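Local coordinates for virulent strain associated lipoprotein (Borreliella spielmanii A14S, PDB 6FZZ) that is an outer-surface lipoprotein of the PFam54 family and, like its Borrelia burgdorferi relative, probably binds glutathione and helps the spirochaete colonise its mammalian host, at residues K28-R33 / Y121-L126; I83-N88 / S153-I158; E106-T111 / L185-I190. One frame throughout, in Å; residues are numbered along the deposited sequence.

Contact 1. Residues K28-R33 / Y121-L126; sequences KANTDR and YTIIHL
In the all-helical PFam54 fold, the long N-terminal helix 15-41 lies across the end of helix 105-126, and A29 meets I123 where the two cross. The axes of 28-33 and 121-126 come within 9.9 Å at a signed angle of -122°. A29 suits the crossing because a bare methyl lets a branched side chain reach the neighbouring helix: its CB lies 3.6 Å from CD1 of I123. The other branch of I123, CG2, sits against the backbone of N30, 4.0 Å from its N, so one isoleucine fills the space beside two consecutive residues. F148 of helix 138-170 also touches I123, extending the apolar packing to a third helix.

Toward the surface the chemistry changes. R33 runs extended from CG to NE, its CG anti to the backbone N (chi1 -180°), and this length lays the guanidinium over I124. CG2 of I124 stands over the centre of one guanidinium face, 3.6 Å from CZ. Contact over a face leaves the N-H groups able to point to acids, and NE is paired with D120 and NH1 with E37. Small-against-branched packing between obliquely crossing helices, with an arginine lying over the rim, joins the N-terminal helix to helix 105-126 in this helical bundle.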
loop_
_atom_site.group_PDB
_atom_site.type_symbol
_atom_site.label_atom_id
_atom_site.label_comp_id
_atom_site.label_asym_id
_atom_site.label_seq_id
_atom_site.Cartn_x
_atom_site.Cartn_y
_atom_site.Cartn_z
ATOM N N LYS A 28 -4.777 -14.761 -6.311
ATOM C CA LYS A 28 -3.729 -14.659 -5.337
ATOM C C LYS A 28 -3.712 -13.273 -4.603
ATOM O O LYS A 28 -3.418 -13.161 -3.381
ATOM C CB LYS A 28 -2.396 -14.913 -6.043
ATOM C CG LYS A 28 -1.136 -14.358 -5.365
ATOM C CD LYS A 28 -0.777 -15.073 -4.068
ATOM C CE LYS A 28 0.636 -14.696 -3.663
ATOM N NZ LYS A 28 0.936 -15.054 -2.252
ATOM N N ALA A 29 -4.032 -12.224 -5.352
ATOM C CA ALA A 29 -4.149 -10.863 -4.769
ATOM C C ALA A 29 -5.292 -10.790 -3.735
ATOM O O ALA A 29 -5.159 -10.120 -2.662
ATOM C CB ALA A 29 -4.402 -9.847 -5.875
ATOM N N ASN A 30 -6.370 -11.456 -4.082
ATOM C CA ASN A 30 -7.521 -11.572 -3.183
ATOM C C ASN A 30 -7.202 -12.303 -1.877
ATOM O O ASN A 30 -7.575 -11.844 -0.754
ATOM C CB ASN A 30 -8.746 -12.159 -3.875
ATOM C CG ASN A 30 -10.007 -12.015 -3.020
ATOM O OD1 ASN A 30 -10.431 -10.912 -2.768
ATOM N ND2 ASN A 30 -10.520 -13.113 -2.496
ATOM N N THR A 31 -6.403 -13.361 -1.968
ATOM C CA THR A 31 -5.888 -13.998 -0.736
ATOM C C THR A 31 -5.044 -13.085 0.135
ATOM O O THR A 31 -5.227 -13.042 1.375
ATOM C CB THR A 31 -5.051 -15.277 -1.059
ATOM O OG1 THR A 31 -5.954 -16.181 -1.600
ATOM C CG2 THR A 31 -4.449 -15.896 0.190
ATOM N N ASP A 32 -4.113 -12.355 -0.476
ATOM C CA ASP A 32 -3.375 -11.344 0.281
ATOM C C ASP A 32 -4.306 -10.349 0.939
ATOM O O ASP A 32 -4.133 -10.089 2.118
ATOM C CB ASP A 32 -2.344 -10.588 -0.555
ATOM C CG ASP A 32 -1.201 -11.492 -1.008
ATOM O OD1 ASP A 32 -0.970 -12.540 -0.370
ATOM O OD2 ASP A 32 -0.540 -11.166 -2.011
ATOM N N ARG A 33 -5.290 -9.811 0.213
ATOM C CA ARG A 33 -6.216 -8.860 0.826
ATOM C C ARG A 33 -6.837 -9.435 2.090
ATOM O O ARG A 33 -7.038 -8.704 3.079
ATOM C CB ARG A 33 -7.351 -8.444 -0.121
ATOM C CG ARG A 33 -8.255 -7.461 0.568
ATOM C CD ARG A 33 -9.379 -6.954 -0.294
ATOM N NE ARG A 33 -9.927 -5.643 0.137
ATOM C CZ ARG A 33 -11.199 -5.388 0.504
ATOM N NH1 ARG A 33 -12.094 -6.375 0.641
ATOM N NH2 ARG A 33 -11.600 -4.114 0.729
ATOM N N TYR A 121 -8.944 -1.475 -4.395
ATOM C CA TYR A 121 -10.108 -1.187 -5.208
ATOM C C TYR A 121 -10.095 -1.969 -6.489
ATOM O O TYR A 121 -11.108 -2.499 -6.919
ATOM C CB TYR A 121 -10.222 0.323 -5.500
ATOM C CG TYR A 121 -11.528 0.716 -6.138
ATOM C CD1 TYR A 121 -12.623 1.044 -5.369
ATOM C CD2 TYR A 121 -11.656 0.768 -7.508
ATOM C CE1 TYR A 121 -13.849 1.425 -5.950
ATOM C CE2 TYR A 121 -12.864 1.106 -8.132
ATOM C CZ TYR A 121 -13.971 1.464 -7.352
ATOM O OH TYR A 121 -15.187 1.848 -7.974
ATOM N N THR A 122 -8.928 -2.039 -7.126
ATOM C CA THR A 122 -8.825 -2.806 -8.321
ATOM C C THR A 122 -9.099 -4.307 -8.042
ATOM O O THR A 122 -9.760 -4.946 -8.845
ATOM C CB THR A 122 -7.441 -2.595 -8.997
ATOM O OG1 THR A 122 -7.253 -1.181 -9.230
ATOM C CG2 THR A 122 -7.378 -3.303 -10.335
ATOM N N ILE A 123 -8.607 -4.836 -6.919
ATOM C CA ILE A 123 -8.810 -6.242 -6.636
ATOM C C ILE A 123 -10.304 -6.546 -6.406
ATOM O O ILE A 123 -10.830 -7.467 -7.055
ATOM C CB ILE A 123 -7.947 -6.741 -5.473
ATOM C CG1 ILE A 123 -6.494 -6.637 -5.853
ATOM C CG2 ILE A 123 -8.334 -8.176 -5.174
ATOM C CD1 ILE A 123 -5.545 -6.690 -4.655
ATOM N N ILE A 124 -10.999 -5.705 -5.608
ATOM C CA ILE A 124 -12.438 -5.932 -5.398
ATOM C C ILE A 124 -13.264 -5.722 -6.646
ATOM O O ILE A 124 -14.320 -6.322 -6.798
ATOM C CB ILE A 124 -13.009 -5.163 -4.202
ATOM C CG1 ILE A 124 -12.968 -3.666 -4.407
ATOM C CG2 ILE A 124 -12.196 -5.480 -2.948
ATOM C CD1 ILE A 124 -13.245 -2.930 -3.115
ATOM N N HIS A 125 -12.766 -4.894 -7.559
ATOM C CA HIS A 125 -13.399 -4.767 -8.825
ATOM C C HIS A 125 -13.311 -6.012 -9.709
ATOM O O HIS A 125 -14.274 -6.392 -10.428
ATOM C CB HIS A 125 -12.733 -3.650 -9.574
ATOM C CG HIS A 125 -13.327 -3.414 -10.887
ATOM N ND1 HIS A 125 -14.578 -2.846 -11.043
ATOM C CD2 HIS A 125 -12.857 -3.638 -12.129
ATOM C CE1 HIS A 125 -14.874 -2.794 -12.324
ATOM N NE2 HIS A 125 -13.828 -3.212 -13.006
ATOM N N LEU A 126 -12.134 -6.608 -9.738
ATOM C CA LEU A 126 -11.892 -7.722 -10.660
ATOM C C LEU A 126 -12.386 -9.081 -10.147
ATOM O O LEU A 126 -12.829 -9.946 -10.953
ATOM C CB LEU A 126 -10.376 -7.790 -10.986
ATOM C CG LEU A 126 -9.769 -6.682 -11.845
ATOM C CD1 LEU A 126 -8.259 -6.865 -11.989
ATOM C CD2 LEU A 126 -10.353 -6.687 -13.239
#

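Contact 2. Residues I83-N88 / S153-I158; sequences ILNDMN and STKEII
The chain leaves helix 71-83 at I83 and turns beside helix 138-170, with the CA atoms of I83 and K155 6.8 Å apart. This is a helix-to-helix connection of the PFam54 helical fold. L84 is the first residue to abandon helical backbone angles, and a type I beta turn from L84 to M87 follows, its M87 N bonded to L84 O. N88 then takes the N-cap position of helix 89-102. Opposite this bend, 153-158 is continuous helix; the end of helix 71-83, through I83, and N85 of the turn meet one side of it.

I83 carries the apolar part. Its CG1 is anti to the backbone N (chi1 -168°), which sends CD1 in between K155 and I158. There CD1 lies 4.0 Å from CG2 of I158 and equally far from CG of K155. Isoleucine fits this place because its CG1-CD1 arm can reach the helix although the CB bond does not aim at it, while the beta-branched I158 offers a methyl close to its own backbone.

K155 serves two purposes. CG of its aliphatic stem gives I83 an apolar neighbour, and the extended chain carries NZ past the apolar patch to a salt bridge with E116 and hydrogen bonds to the carbonyl of G82 and the hydroxyl of Y36. The charge is thus gripped from several elements and probably stabilised by E116. N85 lies across this lysine at about a right angle, with its OD1 4.0 Å from CE of K155.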
loop_
_atom_site.group_PDB
_atom_site.type_symbol
_atom_site.label_atom_id
_atom_site.label_comp_id
_atom_site.label_asym_id
_atom_site.label_seq_id
_atom_site.Cartn_x
_atom_site.Cartn_y
_atom_site.Cartn_z
ATOM N N ILE A 83 0.379 -2.304 2.788
ATOM C CA ILE A 83 1.534 -1.698 2.164
ATOM C C ILE A 83 2.778 -1.993 2.993
ATOM O O ILE A 83 3.892 -2.150 2.446
ATOM C CB ILE A 83 1.348 -0.160 1.927
ATOM C CG1 ILE A 83 2.467 0.385 1.004
ATOM C CG2 ILE A 83 1.386 0.659 3.205
ATOM C CD1 ILE A 83 2.373 -0.092 -0.414
ATOM N N LEU A 84 2.591 -2.198 4.295
ATOM C CA LEU A 84 3.738 -2.603 5.150
ATOM C C LEU A 84 3.779 -4.119 5.358
ATOM O O LEU A 84 4.239 -4.616 6.378
ATOM C CB LEU A 84 3.653 -1.881 6.483
ATOM C CG LEU A 84 3.644 -0.330 6.442
ATOM C CD1 LEU A 84 3.653 0.206 7.869
ATOM C CD2 LEU A 84 4.873 0.175 5.663
ATOM N N ASN A 85 3.258 -4.865 4.411
ATOM C CA ASN A 85 2.986 -6.274 4.700
ATOM C C ASN A 85 4.225 -7.169 4.819
ATOM O O ASN A 85 4.171 -8.275 5.361
ATOM C CB ASN A 85 1.963 -6.817 3.737
ATOM C CG ASN A 85 2.529 -7.129 2.372
ATOM O OD1 ASN A 85 3.347 -6.387 1.810
ATOM N ND2 ASN A 85 2.067 -8.241 1.816
ATOM N N ASP A 86 5.373 -6.688 4.385
ATOM C CA ASP A 86 6.536 -7.508 4.593
ATOM C C ASP A 86 7.224 -7.179 5.924
ATOM O O ASP A 86 8.364 -7.591 6.096
ATOM C CB ASP A 86 7.471 -7.333 3.382
ATOM C CG ASP A 86 8.527 -8.455 3.252
ATOM O OD1 ASP A 86 8.406 -9.551 3.892
ATOM O OD2 ASP A 86 9.513 -8.184 2.506
ATOM N N MET A 87 6.570 -6.435 6.843
ATOM C CA MET A 87 7.166 -6.112 8.176
ATOM C C MET A 87 6.562 -6.889 9.335
ATOM O O MET A 87 5.372 -7.114 9.351
ATOM C CB MET A 87 6.981 -4.650 8.500
ATOM C CG MET A 87 7.710 -3.744 7.547
ATOM S SD MET A 87 7.557 -2.021 8.020
ATOM C CE MET A 87 8.324 -1.172 6.641
ATOM N N ASN A 88 7.356 -7.263 10.340
ATOM C CA ASN A 88 6.747 -7.784 11.583
ATOM C C ASN A 88 6.426 -6.651 12.546
ATOM O O ASN A 88 6.775 -5.480 12.255
ATOM C CB ASN A 88 7.635 -8.806 12.265
ATOM C CG ASN A 88 8.915 -8.204 12.743
ATOM O OD1 ASN A 88 8.921 -7.240 13.509
ATOM N ND2 ASN A 88 10.006 -8.719 12.235
ATOM N N SER A 153 3.384 -4.194 -9.153
ATOM C CA SER A 153 4.780 -3.736 -8.996
ATOM C C SER A 153 4.925 -2.398 -8.295
ATOM O O SER A 153 5.928 -2.209 -7.639
ATOM C CB SER A 153 5.507 -3.570 -10.376
ATOM O OG SER A 153 5.286 -4.753 -11.066
ATOM N N THR A 154 3.996 -1.461 -8.496
ATOM C CA THR A 154 4.102 -0.140 -7.804
ATOM C C THR A 154 4.152 -0.373 -6.332
ATOM O O THR A 154 4.961 0.209 -5.618
ATOM C CB THR A 154 3.009 0.884 -8.195
ATOM O OG1 THR A 154 1.682 0.459 -7.758
ATOM C CG2 THR A 154 3.047 1.097 -9.759
ATOM N N LYS A 155 3.290 -1.259 -5.863
ATOM C CA LYS A 155 3.233 -1.550 -4.452
ATOM C C LYS A 155 4.502 -2.175 -3.980
ATOM O O LYS A 155 5.010 -1.828 -2.905
ATOM C CB LYS A 155 2.025 -2.444 -4.163
ATOM C CG LYS A 155 2.179 -3.256 -2.895
ATOM C CD LYS A 155 0.920 -4.013 -2.519
ATOM C CE LYS A 155 1.184 -4.625 -1.125
ATOM N NZ LYS A 155 -0.044 -5.116 -0.546
ATOM N N GLU A 156 4.997 -3.143 -4.754
ATOM C CA GLU A 156 6.244 -3.861 -4.437
ATOM C C GLU A 156 7.502 -2.931 -4.361
ATOM O O GLU A 156 8.353 -3.103 -3.494
ATOM C CB GLU A 156 6.480 -4.952 -5.463
ATOM C CG GLU A 156 7.860 -5.554 -5.385
ATOM C CD GLU A 156 7.919 -6.907 -6.022
ATOM O OE1 GLU A 156 7.344 -7.054 -7.146
ATOM O OE2 GLU A 156 8.547 -7.806 -5.401
ATOM N N ILE A 157 7.562 -1.927 -5.232
ATOM C CA ILE A 157 8.604 -0.896 -5.190
ATOM C C ILE A 157 8.567 -0.077 -3.870
ATOM O O ILE A 157 9.601 0.093 -3.210
ATOM C CB ILE A 157 8.475 0.071 -6.388
ATOM C CG1 ILE A 157 8.681 -0.678 -7.692
ATOM C CG2 ILE A 157 9.501 1.208 -6.321
ATOM C CD1 ILE A 157 9.815 -1.677 -7.666
ATOM N N ILE A 158 7.374 0.370 -3.488
ATOM C CA ILE A 158 7.202 1.078 -2.222
ATOM C C ILE A 158 7.533 0.221 -1.003
ATOM O O ILE A 158 8.244 0.674 -0.126
ATOM C CB ILE A 158 5.827 1.765 -2.133
ATOM C CG1 ILE A 158 5.810 2.922 -3.109
ATOM C CG2 ILE A 158 5.515 2.297 -0.715
ATOM C CD1 ILE A 158 7.175 3.550 -3.369
#

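Contact 3. Residues E106-T111 / L185-I190; sequences EDIFNT and LHVKEI
Torsions near -73° and -75° about the first two side-chain bonds of I108 put CG1 anti to its carbonyl carbon and swing CD1 over to helix 180-209. In this pairing of the bundle's helices 105-126 and 180-209, the latter a predicted coiled coil, CD1 of I108 reaches both V187 and I190. V187 holds CG1 anti to its own backbone N (chi1 172°), and this methyl comes 4.0 Å from CD1 of I108, the two side chains crossing at about a right angle. I190, three residues further on, supplies CG2 at the same separation from CD1. V187 and I190 offer gamma methyls held close to their own helix, while I108 supplies the longer arm that reaches them. F95 and I99 of helix 89-102 also touch I108, and F162 of helix 138-170 touches I190, so the contact belongs to the buried core.

At the exposed margin, D107 and K188 approach without pairing directly: OD2 and NZ are 4.9 Å apart. K188 has its salt bridge with E104, whereas toward D107 a water spans the gap. That water donates to OD2 of D107 at 2.6 Å and accepts from NZ of K188 at 2.7 Å.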
loop_
_atom_site.group_PDB
_atom_site.type_symbol
_atom_site.label_atom_id
_atom_site.label_comp_id
_atom_site.label_asym_id
_atom_site.label_seq_id
_atom_site.Cartn_x
_atom_site.Cartn_y
_atom_site.Cartn_z
ATOM N N GLU A 106 2.092 12.448 7.774
ATOM C CA GLU A 106 1.045 12.696 6.776
ATOM C C GLU A 106 1.407 12.362 5.375
ATOM O O GLU A 106 0.655 11.651 4.689
ATOM C CB GLU A 106 0.562 14.155 6.849
ATOM C CG GLU A 106 -0.236 14.408 8.108
ATOM C CD GLU A 106 -0.779 15.852 8.164
ATOM O OE1 GLU A 106 -0.552 16.645 7.196
ATOM O OE2 GLU A 106 -1.454 16.172 9.168
ATOM N N ASP A 107 2.560 12.824 4.916
ATOM C CA ASP A 107 2.903 12.699 3.506
ATOM C C ASP A 107 3.314 11.240 3.212
ATOM O O ASP A 107 3.047 10.750 2.132
ATOM C CB ASP A 107 4.061 13.652 3.114
ATOM C CG ASP A 107 3.569 15.092 2.846
ATOM O OD1 ASP A 107 2.416 15.379 3.161
ATOM O OD2 ASP A 107 4.310 15.948 2.342
ATOM N N ILE A 108 4.024 10.591 4.133
ATOM C CA ILE A 108 4.395 9.171 3.932
ATOM C C ILE A 108 3.138 8.278 3.983
ATOM O O ILE A 108 2.951 7.400 3.091
ATOM C CB ILE A 108 5.394 8.698 5.043
ATOM C CG1 ILE A 108 6.751 9.300 4.822
ATOM C CG2 ILE A 108 5.483 7.179 5.120
ATOM C CD1 ILE A 108 7.562 8.687 3.668
ATOM N N PHE A 109 2.320 8.434 5.036
ATOM C CA PHE A 109 1.216 7.501 5.254
ATOM C C PHE A 109 0.084 7.777 4.266
ATOM O O PHE A 109 -0.422 6.845 3.620
ATOM C CB PHE A 109 0.719 7.469 6.714
ATOM C CG PHE A 109 1.592 6.617 7.614
ATOM C CD1 PHE A 109 2.758 7.140 8.185
ATOM C CD2 PHE A 109 1.243 5.307 7.884
ATOM C CE1 PHE A 109 3.559 6.352 8.993
ATOM C CE2 PHE A 109 2.039 4.531 8.715
ATOM C CZ PHE A 109 3.204 5.047 9.227
ATOM N N ASN A 110 -0.286 9.028 4.068
ATOM C CA ASN A 110 -1.419 9.277 3.158
ATOM C C ASN A 110 -1.112 8.835 1.712
ATOM O O ASN A 110 -2.002 8.340 0.974
ATOM C CB ASN A 110 -1.854 10.758 3.184
ATOM C CG ASN A 110 -2.547 11.161 4.481
ATOM O OD1 ASN A 110 -3.064 10.344 5.269
ATOM N ND2 ASN A 110 -2.625 12.489 4.688
ATOM N N THR A 111 0.125 9.061 1.306
ATOM C CA THR A 111 0.542 8.748 -0.040
ATOM C C THR A 111 0.545 7.227 -0.239
ATOM O O THR A 111 0.005 6.758 -1.244
ATOM C CB THR A 111 1.905 9.410 -0.437
ATOM O OG1 THR A 111 1.842 10.806 -0.256
ATOM C CG2 THR A 111 2.188 9.200 -1.905
ATOM N N LEU A 185 15.727 15.106 5.093
ATOM C CA LEU A 185 15.982 15.183 3.642
ATOM C C LEU A 185 15.744 13.853 2.908
ATOM O O LEU A 185 15.123 13.817 1.839
ATOM C CB LEU A 185 17.426 15.618 3.352
ATOM C CG LEU A 185 17.666 17.103 3.496
ATOM C CD1 LEU A 185 19.160 17.425 3.671
ATOM C CD2 LEU A 185 17.091 17.793 2.252
ATOM N N HIS A 186 16.269 12.767 3.467
ATOM C CA HIS A 186 16.086 11.442 2.886
ATOM C C HIS A 186 14.600 11.032 2.886
ATOM O O HIS A 186 14.086 10.516 1.902
ATOM C CB HIS A 186 16.947 10.459 3.699
ATOM C CG HIS A 186 16.854 9.042 3.234
ATOM N ND1 HIS A 186 17.358 8.620 2.018
ATOM C CD2 HIS A 186 16.357 7.941 3.831
ATOM C CE1 HIS A 186 17.168 7.314 1.892
ATOM N NE2 HIS A 186 16.546 6.885 2.973
ATOM N N VAL A 187 13.910 11.232 3.992
ATOM C CA VAL A 187 12.479 10.895 4.035
ATOM C C VAL A 187 11.650 11.719 3.004
ATOM O O VAL A 187 10.663 11.191 2.406
ATOM C CB VAL A 187 11.943 10.933 5.459
ATOM C CG1 VAL A 187 10.421 10.784 5.522
ATOM C CG2 VAL A 187 12.552 9.760 6.227
ATOM N N LYS A 188 12.055 12.973 2.764
ATOM C CA LYS A 188 11.444 13.794 1.701
ATOM C C LYS A 188 11.548 13.216 0.330
ATOM O O LYS A 188 10.574 13.322 -0.443
ATOM C CB LYS A 188 12.090 15.167 1.605
ATOM C CG LYS A 188 11.636 16.071 2.667
ATOM C CD LYS A 188 10.224 16.505 2.424
ATOM C CE LYS A 188 9.952 17.838 3.114
ATOM N NZ LYS A 188 8.596 17.848 3.678
ATOM N N GLU A 189 12.740 12.711 0.003
ATOM C CA GLU A 189 13.003 12.004 -1.255
ATOM C C GLU A 189 12.133 10.748 -1.383
ATOM O O GLU A 189 11.729 10.395 -2.487
ATOM C CB GLU A 189 14.451 11.505 -1.381
ATOM C CG GLU A 189 15.513 12.434 -1.916
ATOM C CD GLU A 189 15.041 13.300 -3.077
ATOM O OE1 GLU A 189 14.405 12.779 -4.027
ATOM O OE2 GLU A 189 15.316 14.513 -3.009
ATOM N N ILE A 190 11.933 10.024 -0.272
ATOM C CA ILE A 190 11.005 8.876 -0.291
ATOM C C ILE A 190 9.585 9.346 -0.598
ATOM O O ILE A 190 8.884 8.707 -1.440
ATOM C CB ILE A 190 11.115 8.057 0.995
ATOM C CG1 ILE A 190 12.500 7.445 1.066
ATOM C CG2 ILE A 190 10.080 6.956 1.049
ATOM C CD1 ILE A 190 12.803 6.724 2.371
HETATM O O HOH W 1 6.903 16.407 2.164
#

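Overall arrangement
All three contacts bind helices of one bundle. Contacts 1 and 3 draw on opposite ends of helix 105-126, their centres about 26 Å apart on opposite sides of the chain's centre; the centre of contact 2 lies about 15 Å from each of theirs and nearest the middle, about 6 Å from that of the chain. Contact 3 is wholly buried where its side chains touch, with only branched aliphatic side chains meeting and a water-bridged charge pair outside them. Contacts 1 and 2 are partly buried, and each uses a long basic side chain as both apolar cover and ionic link: the arginine through its flat face, the lysine through its stem. Contact 2 alone involves a helix end and the turn after it.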